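Uncharacterized protein (Legionella pneumophila subsp. pneumophila str. Philadelphia 1, PDB 2PMA) is of unknown function but probably belongs to the retropepsin-like aspartic endopeptidases, which suggests a role in peptide-bond cleavage. Local coordinates at residues Q16-S21 against G58-E63; L33-I38 against L49-P54; K103-K108 against I129-A134. One frame throughout, in Å; residues are numbered along the deposited sequence. Where two conformers were deposited one is given.

Contact 1. Residues Q16-S21 against G58-E63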
loop_
_atom_site.group_PDB
_atom_site.type_symbol
_atom_site.label_atom_id
_atom_site.label_comp_id
_atom_site.label_asym_id
_atom_site.label_seq_id
_atom_site.Cartn_x
_atom_site.Cartn_y
_atom_site.Cartn_z
ATOM N N GLN A 16 8.234 5.896 -7.219
ATOM C CA GLN A 16 9.608 5.356 -7.294
ATOM C C GLN A 16 9.711 4.186 -8.274
ATOM O O GLN A 16 10.737 3.488 -8.298
ATOM C CB GLN A 16 10.093 4.946 -5.878
ATOM C CG GLN A 16 10.334 6.157 -4.952
ATOM C CD GLN A 16 11.679 6.890 -5.312
ATOM O OE1 GLN A 16 12.131 6.871 -6.450
ATOM N NE2 GLN A 16 12.295 7.479 -4.348
ATOM N N ASN A 17 8.679 3.995 -9.112
ATOM C CA ASN A 17 8.602 2.839 -10.026
ATOM C C ASN A 17 8.978 1.564 -9.304
ATOM O O ASN A 17 9.783 0.793 -9.801
ATOM C CB ASN A 17 9.532 3.042 -11.233
ATOM C CG ASN A 17 9.115 4.240 -12.079
ATOM O OD1 ASN A 17 8.240 4.124 -12.908
ATOM N ND2 ASN A 17 9.757 5.378 -11.869
ATOM N N LEU A 18 8.399 1.364 -8.130
ATOM C CA LEU A 18 8.789 0.270 -7.248
ATOM C C LEU A 18 7.670 -0.760 -7.314
ATOM O O LEU A 18 6.576 -0.482 -6.835
ATOM C CB LEU A 18 8.911 0.774 -5.803
ATOM C CG LEU A 18 9.161 -0.335 -4.751
ATOM C CD1 LEU A 18 10.447 -1.130 -5.074
ATOM C CD2 LEU A 18 9.251 0.319 -3.378
ATOM N N THR A 19 7.963 -1.913 -7.905
ATOM C CA THR A 19 6.968 -2.979 -8.019
ATOM C C THR A 19 7.147 -3.981 -6.866
ATOM O O THR A 19 8.258 -4.478 -6.619
ATOM C CB THR A 19 7.019 -3.627 -9.412
ATOM O OG1 THR A 19 6.803 -2.614 -10.395
ATOM C CG2 THR A 19 5.893 -4.664 -9.582
ATOM N N LEU A 20 6.069 -4.243 -6.142
ATOM C CA LEU A 20 6.094 -5.124 -4.961
ATOM C C LEU A 20 5.016 -6.195 -5.114
ATOM O O LEU A 20 4.005 -5.976 -5.816
ATOM C CB LEU A 20 5.759 -4.325 -3.700
ATOM C CG LEU A 20 6.676 -3.157 -3.331
ATOM C CD1 LEU A 20 6.175 -2.494 -2.068
ATOM C CD2 LEU A 20 8.105 -3.677 -3.139
ATOM N N SER A 21 5.237 -7.349 -4.497
ATOM C CA SER A 21 4.132 -8.328 -4.346
ATOM C C SER A 21 3.159 -7.808 -3.303
ATOM O O SER A 21 3.573 -7.381 -2.214
ATOM C CB SER A 21 4.687 -9.687 -3.903
ATOM O OG SER A 21 5.269 -10.298 -5.011
ATOM N N GLY A 58 17.418 -2.718 -2.071
ATOM C CA GLY A 58 17.696 -1.453 -1.433
ATOM C C GLY A 58 16.481 -0.657 -0.992
ATOM O O GLY A 58 15.327 -1.145 -1.016
ATOM N N ASP A 59 16.740 0.574 -0.580
ATOM C CA ASP A 59 15.716 1.390 0.078
ATOM C C ASP A 59 15.120 2.375 -0.949
ATOM O O ASP A 59 15.884 2.903 -1.804
ATOM C CB ASP A 59 16.375 2.247 1.179
ATOM C CG ASP A 59 16.894 1.444 2.364
ATOM O OD1 ASP A 59 16.306 0.413 2.700
ATOM O OD2 ASP A 59 17.890 1.895 2.986
ATOM N N TYR A 60 13.804 2.668 -0.826
ATOM C CA TYR A 60 13.095 3.639 -1.701
ATOM C C TYR A 60 12.403 4.654 -0.799
ATOM O O TYR A 60 11.602 4.254 0.040
ATOM C CB TYR A 60 12.009 2.951 -2.598
ATOM C CG TYR A 60 12.693 1.933 -3.579
ATOM C CD1 TYR A 60 12.935 2.281 -4.917
ATOM C CD2 TYR A 60 13.166 0.701 -3.126
ATOM C CE1 TYR A 60 13.653 1.364 -5.792
ATOM C CE2 TYR A 60 13.829 -0.220 -3.980
ATOM C CZ TYR A 60 14.061 0.139 -5.320
ATOM O OH TYR A 60 14.724 -0.705 -6.174
ATOM N N SER A 61 12.649 5.935 -1.067
ATOM C CA SER A 61 12.103 7.006 -0.236
ATOM C C SER A 61 10.836 7.577 -0.894
ATOM O O SER A 61 10.798 7.798 -2.150
ATOM C CB SER A 61 13.181 8.080 -0.029
ATOM O OG SER A 61 12.699 9.072 0.877
ATOM N N PHE A 62 9.797 7.788 -0.072
ATOM C CA PHE A 62 8.557 8.376 -0.551
ATOM C C PHE A 62 8.147 9.543 0.338
ATOM O O PHE A 62 8.569 9.626 1.497
ATOM C CB PHE A 62 7.443 7.327 -0.452
ATOM C CG PHE A 62 7.606 6.171 -1.386
ATOM C CD1 PHE A 62 6.944 6.185 -2.615
ATOM C CD2 PHE A 62 8.422 5.090 -1.054
ATOM C CE1 PHE A 62 7.086 5.132 -3.534
ATOM C CE2 PHE A 62 8.554 4.012 -1.943
ATOM C CZ PHE A 62 7.875 4.036 -3.199
ATOM N N GLU A 63 7.274 10.406 -0.190
ATOM C CA GLU A 63 6.527 11.338 0.682
ATOM C C GLU A 63 5.040 11.128 0.378
ATOM O O GLU A 63 4.641 10.885 -0.792
ATOM C CB GLU A 63 6.934 12.788 0.439
ATOM C CG GLU A 63 8.444 13.029 0.711
ATOM C CD GLU A 63 8.838 14.509 0.651
ATOM O OE1 GLU A 63 8.023 15.295 0.145
ATOM O OE2 GLU A 63 9.966 14.853 1.113
#
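The Tyr-60 ring has Leu-18 over one face. CD1 of Leu-18 sits almost on the ring axis, 3.7 Å from the ring centroid of Tyr-60 and 12° off the normal. This is a CH-pi contact over the middle of the ring. The Phe-62 ring is met differently. Gln-16 CG lies over one face, displaced toward the rim, at 3.9 Å from the Phe-62 centroid. Leu-18 CD2 comes to the edge of the same ring, 4.0 Å from Phe-62 CZ. Leu-18 thus spans both rings with its two methyl groups.

Gln-16 adds the polar part. Its CB packs 3.6 Å from Phe-62 CZ. The chain bends at chi2, and the amide plane stands nearly perpendicular to the Phe-62 ring. NE2 then donates to the backbone O of Ser-61 at 2.7 Å, with an N-H...O angle of 159°. The donor lies in the carbonyl plane and uses a lone pair of that oxygen. The acceptor is also close to the plane of the Gln-16 amide, which should fix its rotation.

Leu-13 and Asp-15 add to the packing round Phe-62. The hydroxyl of Tyr-60 is hydrogen-bonded to Thr-57 OG1. Asn-17 and Leu-18 together face Leu-13 in a G1 beta bulge. The contact therefore packs the bulged turn between strands 8-13 and 18-24 against strand 58-71. Strands 46-55 and 58-71 form a hairpin; its place in the chain is consistent with the flap of retropepsin-like folds.

Contact 2. Residues L33-I38 against L49-P54; sequences LHAVNI and LRFTVP
This contact belongs to the beta hairpin of strands 31-43 and 46-55, at the place where the first strand is interrupted and turns a corner at Asn-37. Val-36 and Thr-52 face each other as an antiparallel hydrogen-bonded pair. Val-36 N donates to Thr-52 O at 2.8 Å, and Thr-52 N returns a bond to Val-36 O at 2.9 Å. Thr-52 O is also approached by the CA of Ala-35, at 3.1 Å. Past the corner, the CA of Ile-38 makes a similar CH...O contact with Arg-50 O.

Val-36 and Thr-52 point to the same face of the sheet, and CG2 of Val-36 lies beside CB of Thr-52. A water binds both Asn-37 O and Thr-52 OG1. Separately, Pro-54 CG meets the imidazole of His-34, 3.9 Å from its CE1, with the two side chains at about a right angle.

The buried packing centres on Phe-51. CB of Ala-35 touches its CD2 at 3.6 Å. Ile-38 divides its branches between two partners. CG1, anti to the carbonyl carbon (chi1 -58°), touches Phe-51 CB at 3.8 Å. CG2, anti to the backbone N, rests on Leu-49 CD1 at 3.7 Å. Leu-33 runs across at about a right angle, and its CD2 touches both Phe-51 CE2 and Val-53 CG2. Leu-111 of strand 103-112 and Val-94 of strand 90-100 also pack on Phe-51. On the second strand, Arg-50 forms a salt bridge with Glu-63 of strand 58-71.

The contact is thus part of an antiparallel hairpin, 31-43 with 46-55, broken at Asn-37. It lies in a curled mixed sheet, consistent with a retropepsin-like fold.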
loop_
_atom_site.group_PDB
_atom_site.type_symbol
_atom_site.label_atom_id
_atom_site.label_comp_id
_atom_site.label_asym_id
_atom_site.label_seq_id
_atom_site.Cartn_x
_atom_site.Cartn_y
_atom_site.Cartn_z
ATOM N N LEU A 33 1.619 -1.034 4.518
ATOM C CA LEU A 33 2.892 -1.110 3.836
ATOM C C LEU A 33 4.000 -1.002 4.873
ATOM O O LEU A 33 3.996 -0.058 5.700
ATOM C CB LEU A 33 3.006 0.108 2.889
ATOM C CG LEU A 33 4.348 0.342 2.162
ATOM C CD1 LEU A 33 4.713 -0.813 1.149
ATOM C CD2 LEU A 33 4.316 1.676 1.387
ATOM N N HIS A 34 4.947 -1.934 4.862
ATOM C CA HIS A 34 6.061 -1.797 5.816
ATOM C C HIS A 34 6.973 -0.643 5.406
ATOM O O HIS A 34 7.447 -0.560 4.258
ATOM C CB HIS A 34 6.844 -3.089 5.979
ATOM C CG HIS A 34 8.012 -2.949 6.913
ATOM N ND1 HIS A 34 9.290 -3.323 6.564
ATOM C CD2 HIS A 34 8.103 -2.403 8.152
ATOM C CE1 HIS A 34 10.113 -3.065 7.571
ATOM N NE2 HIS A 34 9.426 -2.487 8.536
ATOM N N ALA A 35 7.213 0.271 6.336
ATOM C CA ALA A 35 8.003 1.428 6.024
ATOM C C ALA A 35 8.777 1.744 7.291
ATOM O O ALA A 35 8.323 1.468 8.413
ATOM C CB ALA A 35 7.118 2.636 5.628
ATOM N N VAL A 36 9.954 2.272 7.096
ATOM C CA VAL A 36 10.845 2.688 8.236
ATOM C C VAL A 36 11.304 4.154 8.121
ATOM O O VAL A 36 11.119 4.776 7.065
ATOM C CB VAL A 36 12.069 1.744 8.328
ATOM C CG1 VAL A 36 11.595 0.274 8.512
ATOM C CG2 VAL A 36 12.915 1.818 7.052
ATOM N N ASN A 37 11.904 4.705 9.187
ATOM C CA ASN A 37 12.498 6.047 9.131
ATOM C C ASN A 37 11.468 7.125 8.792
ATOM O O ASN A 37 11.678 7.966 7.904
ATOM C CB ASN A 37 13.665 6.079 8.108
ATOM C CG ASN A 37 14.776 5.060 8.431
ATOM O OD1 ASN A 37 15.461 4.549 7.533
ATOM N ND2 ASN A 37 14.956 4.775 9.696
ATOM N N ILE A 38 10.334 7.084 9.478
ATOM C CA ILE A 38 9.212 7.936 9.125
ATOM C C ILE A 38 9.382 9.303 9.790
ATOM O O ILE A 38 9.614 9.359 10.991
ATOM C CB ILE A 38 7.908 7.241 9.544
ATOM C CG1 ILE A 38 7.827 5.864 8.837
ATOM C CG2 ILE A 38 6.687 8.138 9.235
ATOM C CD1 ILE A 38 6.828 4.848 9.517
ATOM N N LEU A 49 4.252 12.773 5.440
ATOM C CA LEU A 49 5.297 11.940 6.037
ATOM C C LEU A 49 6.288 11.531 4.952
ATOM O O LEU A 49 5.884 11.189 3.819
ATOM C CB LEU A 49 4.671 10.682 6.645
ATOM C CG LEU A 49 3.671 10.888 7.786
ATOM C CD1 LEU A 49 3.366 9.530 8.333
ATOM C CD2 LEU A 49 4.283 11.769 8.920
ATOM N N ARG A 50 7.567 11.618 5.279
ATOM C CA ARG A 50 8.620 11.020 4.452
ATOM C C ARG A 50 8.907 9.675 5.084
ATOM O O ARG A 50 8.973 9.554 6.322
ATOM C CB ARG A 50 9.871 11.889 4.494
ATOM C CG ARG A 50 11.019 11.412 3.626
ATOM C CD ARG A 50 12.257 12.341 3.841
ATOM N NE ARG A 50 11.987 13.678 3.293
ATOM C CZ ARG A 50 12.424 14.828 3.810
ATOM N NH1 ARG A 50 13.152 14.843 4.934
ATOM N NH2 ARG A 50 12.122 15.978 3.206
ATOM N N PHE A 51 9.061 8.653 4.253
ATOM C CA PHE A 51 9.317 7.331 4.771
ATOM C C PHE A 51 10.089 6.498 3.766
ATOM O O PHE A 51 10.090 6.802 2.544
ATOM C CB PHE A 51 7.967 6.636 5.135
ATOM C CG PHE A 51 6.998 6.479 3.969
ATOM C CD1 PHE A 51 6.087 7.506 3.629
ATOM C CD2 PHE A 51 6.978 5.288 3.228
ATOM C CE1 PHE A 51 5.180 7.360 2.576
ATOM C CE2 PHE A 51 6.100 5.120 2.167
ATOM C CZ PHE A 51 5.169 6.148 1.828
ATOM N N THR A 52 10.715 5.452 4.281
ATOM C CA THR A 52 11.485 4.528 3.436
ATOM C C THR A 52 10.742 3.215 3.335
ATOM O O THR A 52 10.298 2.618 4.369
ATOM C CB THR A 52 12.911 4.420 4.037
ATOM O OG1 THR A 52 13.521 5.706 3.905
ATOM C CG2 THR A 52 13.784 3.368 3.321
ATOM N N VAL A 53 10.660 2.669 2.121
ATOM C CA VAL A 53 10.376 1.249 1.974
ATOM C C VAL A 53 11.650 0.425 1.728
ATOM O O VAL A 53 12.303 0.594 0.691
ATOM C CB VAL A 53 9.388 1.030 0.788
ATOM C CG1 VAL A 53 9.072 -0.502 0.586
ATOM C CG2 VAL A 53 8.114 1.878 1.017
ATOM N N PRO A 54 12.004 -0.481 2.662
ATOM C CA PRO A 54 13.215 -1.305 2.488
ATOM C C PRO A 54 12.907 -2.537 1.639
ATOM O O PRO A 54 11.821 -3.106 1.749
ATOM C CB PRO A 54 13.605 -1.698 3.920
ATOM C CG PRO A 54 12.285 -1.617 4.728
ATOM C CD PRO A 54 11.325 -0.690 3.967
HETATM O O HOH W 1 15.850 5.702 5.307
HETATM O O HOH W 2 12.574 8.177 5.277
#

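Contact 3. Residues K103-K108 against I129-A134; sequences KVRTIK and IDFNGA
Arg-105 leaves its strand toward the end of helix 125-130 and meets Phe-131 first. Its CB lies 3.9 Å from Phe-131 CZ. CG comes next, over one face of the ring and offset toward the rim, in a CH-pi contact 3.8 Å from the Phe-131 centroid. The chain then bends (chi2 -72°), which carries CD past the ring to 3.6 Å from Asp-130 O. NE donates to that same Asp-130 O at 2.9 Å. The bond is somewhat bent, with an N-H...O angle of 147°, and the donor stands above the carbonyl plane. At the tip, NH1 turns back to its own strand and donates to Val-104 O at 2.9 Å. The guanidinium is therefore held from two directions.

Lys-103 works alongside. Its CB packs by CD1 of Phe-131, and its backbone carbonyl carbon lies in the ring plane, at the edge. The chain is extended beyond CG and takes NZ to Phe-131 O, at 2.6 Å. Tyr-5 OH of strand 3-6 also binds this NZ, as does OD1 of Asn-2, a residue evidently left from the expression tag. Ile-107 CG1 lies beside Asp-130 OD2. A water links Lys-108 N, at 3.2 Å, with Asp-130 OD2, at 3.0 Å.

The helix ends here in a Schellman motif, with Asn-132 at positive phi and its N bonded to Ile-129 O. Two cationic side chains thus bind backbone carbonyls at the C-terminal end of a helix. That end carries the negative pole of the helix dipole, so the two positive charges probably find a favourable field there, while Phe-131 packs on the aliphatic parts of Arg-105 (CB and CG) and on Lys-103 CB.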
loop_
_atom_site.group_PDB
_atom_site.type_symbol
_atom_site.label_atom_id
_atom_site.label_comp_id
_atom_site.label_asym_id
_atom_site.label_seq_id
_atom_site.Cartn_x
_atom_site.Cartn_y
_atom_site.Cartn_z
ATOM N N LYS A 103 -4.551 0.165 -13.998
ATOM C CA LYS A 103 -5.334 1.133 -13.229
ATOM C C LYS A 103 -4.404 1.785 -12.215
ATOM O O LYS A 103 -3.621 1.086 -11.574
ATOM C CB LYS A 103 -6.455 0.394 -12.446
ATOM C CG LYS A 103 -7.565 -0.199 -13.307
ATOM C CD LYS A 103 -8.586 -0.925 -12.398
ATOM C CE LYS A 103 -9.677 -1.610 -13.199
ATOM N NZ LYS A 103 -10.490 -2.479 -12.275
ATOM N N VAL A 104 -4.501 3.104 -12.069
ATOM C CA VAL A 104 -3.769 3.816 -11.035
ATOM C C VAL A 104 -4.776 4.474 -10.072
ATOM O O VAL A 104 -5.767 5.067 -10.519
ATOM C CB VAL A 104 -2.863 4.899 -11.655
ATOM C CG1 VAL A 104 -2.099 5.689 -10.547
ATOM C CG2 VAL A 104 -1.862 4.265 -12.654
ATOM N N ARG A 105 -4.532 4.363 -8.763
ATOM C CA ARG A 105 -5.415 4.983 -7.756
ATOM C C ARG A 105 -4.559 5.576 -6.634
ATOM O O ARG A 105 -3.427 5.201 -6.452
ATOM C CB ARG A 105 -6.380 3.963 -7.131
ATOM C CG ARG A 105 -7.368 3.286 -8.104
ATOM C CD ARG A 105 -8.490 4.254 -8.596
ATOM N NE ARG A 105 -9.427 3.502 -9.442
ATOM C CZ ARG A 105 -9.293 3.305 -10.752
ATOM N NH1 ARG A 105 -8.259 3.815 -11.410
ATOM N NH2 ARG A 105 -10.211 2.592 -11.408
ATOM N N THR A 106 -5.130 6.521 -5.910
ATOM C CA THR A 106 -4.473 7.054 -4.747
ATOM C C THR A 106 -5.250 6.456 -3.581
ATOM O O THR A 106 -6.477 6.538 -3.506
ATOM C CB THR A 106 -4.385 8.582 -4.815
ATOM O OG1 THR A 106 -3.698 8.925 -6.041
ATOM C CG2 THR A 106 -3.610 9.161 -3.623
ATOM N N ILE A 107 -4.505 5.770 -2.729
ATOM C CA ILE A 107 -5.071 4.869 -1.760
ATOM C C ILE A 107 -4.485 5.174 -0.370
ATOM O O ILE A 107 -3.287 5.473 -0.245
ATOM C CB ILE A 107 -4.792 3.405 -2.222
ATOM C CG1 ILE A 107 -5.898 2.971 -3.229
ATOM C CG2 ILE A 107 -4.645 2.457 -1.038
ATOM C CD1 ILE A 107 -5.733 1.613 -3.778
ATOM N N LYS A 108 -5.343 5.106 0.657
ATOM C CA LYS A 108 -4.907 5.253 2.054
ATOM C C LYS A 108 -4.197 3.976 2.517
ATOM O O LYS A 108 -4.723 2.825 2.376
ATOM C CB LYS A 108 -6.117 5.494 2.970
ATOM C CG LYS A 108 -6.756 6.865 2.750
ATOM C CD LYS A 108 -7.934 7.076 3.740
ATOM C CE LYS A 108 -8.546 8.472 3.534
ATOM N NZ LYS A 108 -9.652 8.798 4.533
ATOM N N ILE A 129 -11.882 -2.177 -3.445
ATOM C CA ILE A 129 -13.054 -1.446 -3.947
ATOM C C ILE A 129 -12.627 -0.257 -4.821
ATOM O O ILE A 129 -13.233 -0.036 -5.883
ATOM C CB ILE A 129 -13.991 -1.030 -2.791
ATOM C CG1 ILE A 129 -14.605 -2.290 -2.159
ATOM C CG2 ILE A 129 -15.138 -0.113 -3.290
ATOM C CD1 ILE A 129 -15.172 -2.071 -0.732
ATOM N N ASP A 130 -11.592 0.482 -4.393
ATOM C CA ASP A 130 -11.060 1.595 -5.214
ATOM C C ASP A 130 -10.693 1.120 -6.625
ATOM O O ASP A 130 -10.936 1.832 -7.624
ATOM C CB ASP A 130 -9.800 2.214 -4.593
ATOM C CG ASP A 130 -10.072 2.961 -3.305
ATOM O OD1 ASP A 130 -11.226 3.388 -3.088
ATOM O OD2 ASP A 130 -9.093 3.137 -2.524
ATOM N N PHE A 131 -10.137 -0.093 -6.711
ATOM C CA PHE A 131 -9.814 -0.713 -8.012
ATOM C C PHE A 131 -10.984 -1.474 -8.659
ATOM O O PHE A 131 -10.809 -2.098 -9.706
ATOM C CB PHE A 131 -8.611 -1.659 -7.857
ATOM C CG PHE A 131 -7.299 -0.933 -7.714
ATOM C CD1 PHE A 131 -6.711 -0.317 -8.827
ATOM C CD2 PHE A 131 -6.663 -0.847 -6.475
ATOM C CE1 PHE A 131 -5.480 0.385 -8.685
ATOM C CE2 PHE A 131 -5.437 -0.163 -6.328
ATOM C CZ PHE A 131 -4.845 0.444 -7.422
ATOM N N ASN A 132 -12.163 -1.406 -8.048
ATOM C CA ASN A 132 -13.383 -2.077 -8.544
ATOM C C ASN A 132 -13.186 -3.569 -8.810
ATOM O O ASN A 132 -13.667 -4.120 -9.815
ATOM C CB ASN A 132 -13.916 -1.339 -9.781
ATOM C CG ASN A 132 -15.407 -1.582 -10.019
ATOM O OD1 ASN A 132 -16.139 -2.021 -9.125
ATOM N ND2 ASN A 132 -15.864 -1.288 -11.245
ATOM N N GLY A 133 -12.467 -4.224 -7.895
ATOM C CA GLY A 133 -12.113 -5.617 -8.069
ATOM C C GLY A 133 -12.861 -6.599 -7.191
ATOM O O GLY A 133 -13.468 -6.219 -6.176
ATOM N N ALA A 134 -12.880 -7.858 -7.652
ATOM C CA ALA A 134 -13.189 -9.000 -6.826
ATOM C C ALA A 134 -11.915 -9.868 -6.756
ATOM O O ALA A 134 -11.033 -9.771 -7.624
ATOM C CB ALA A 134 -14.373 -9.823 -7.431
HETATM O O HOH W 3 -8.195 3.788 0.310
#

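Contacts 1 and 2 adjoin. Strands 46-55 and 58-71 are sheet neighbours, and bonds from Tyr-60 O to Val-53 N and from Phe-62 N to Phe-51 O join them. Contact 3 lies apart, its centre about 19 Å from that of contact 1 and about 21 Å from that of contact 2. All three reach the same sheet. Contact 2 has six buried residues of twelve touching, and uses strand pairing with apolar packing. Contacts 1 and 3 have two each, of five and eight. Contact 1 relies on rings and one hydrogen bond from a side-chain amide to a backbone carbonyl. Contact 3 joins strand to helix end through charged side chains and backbone carbonyls.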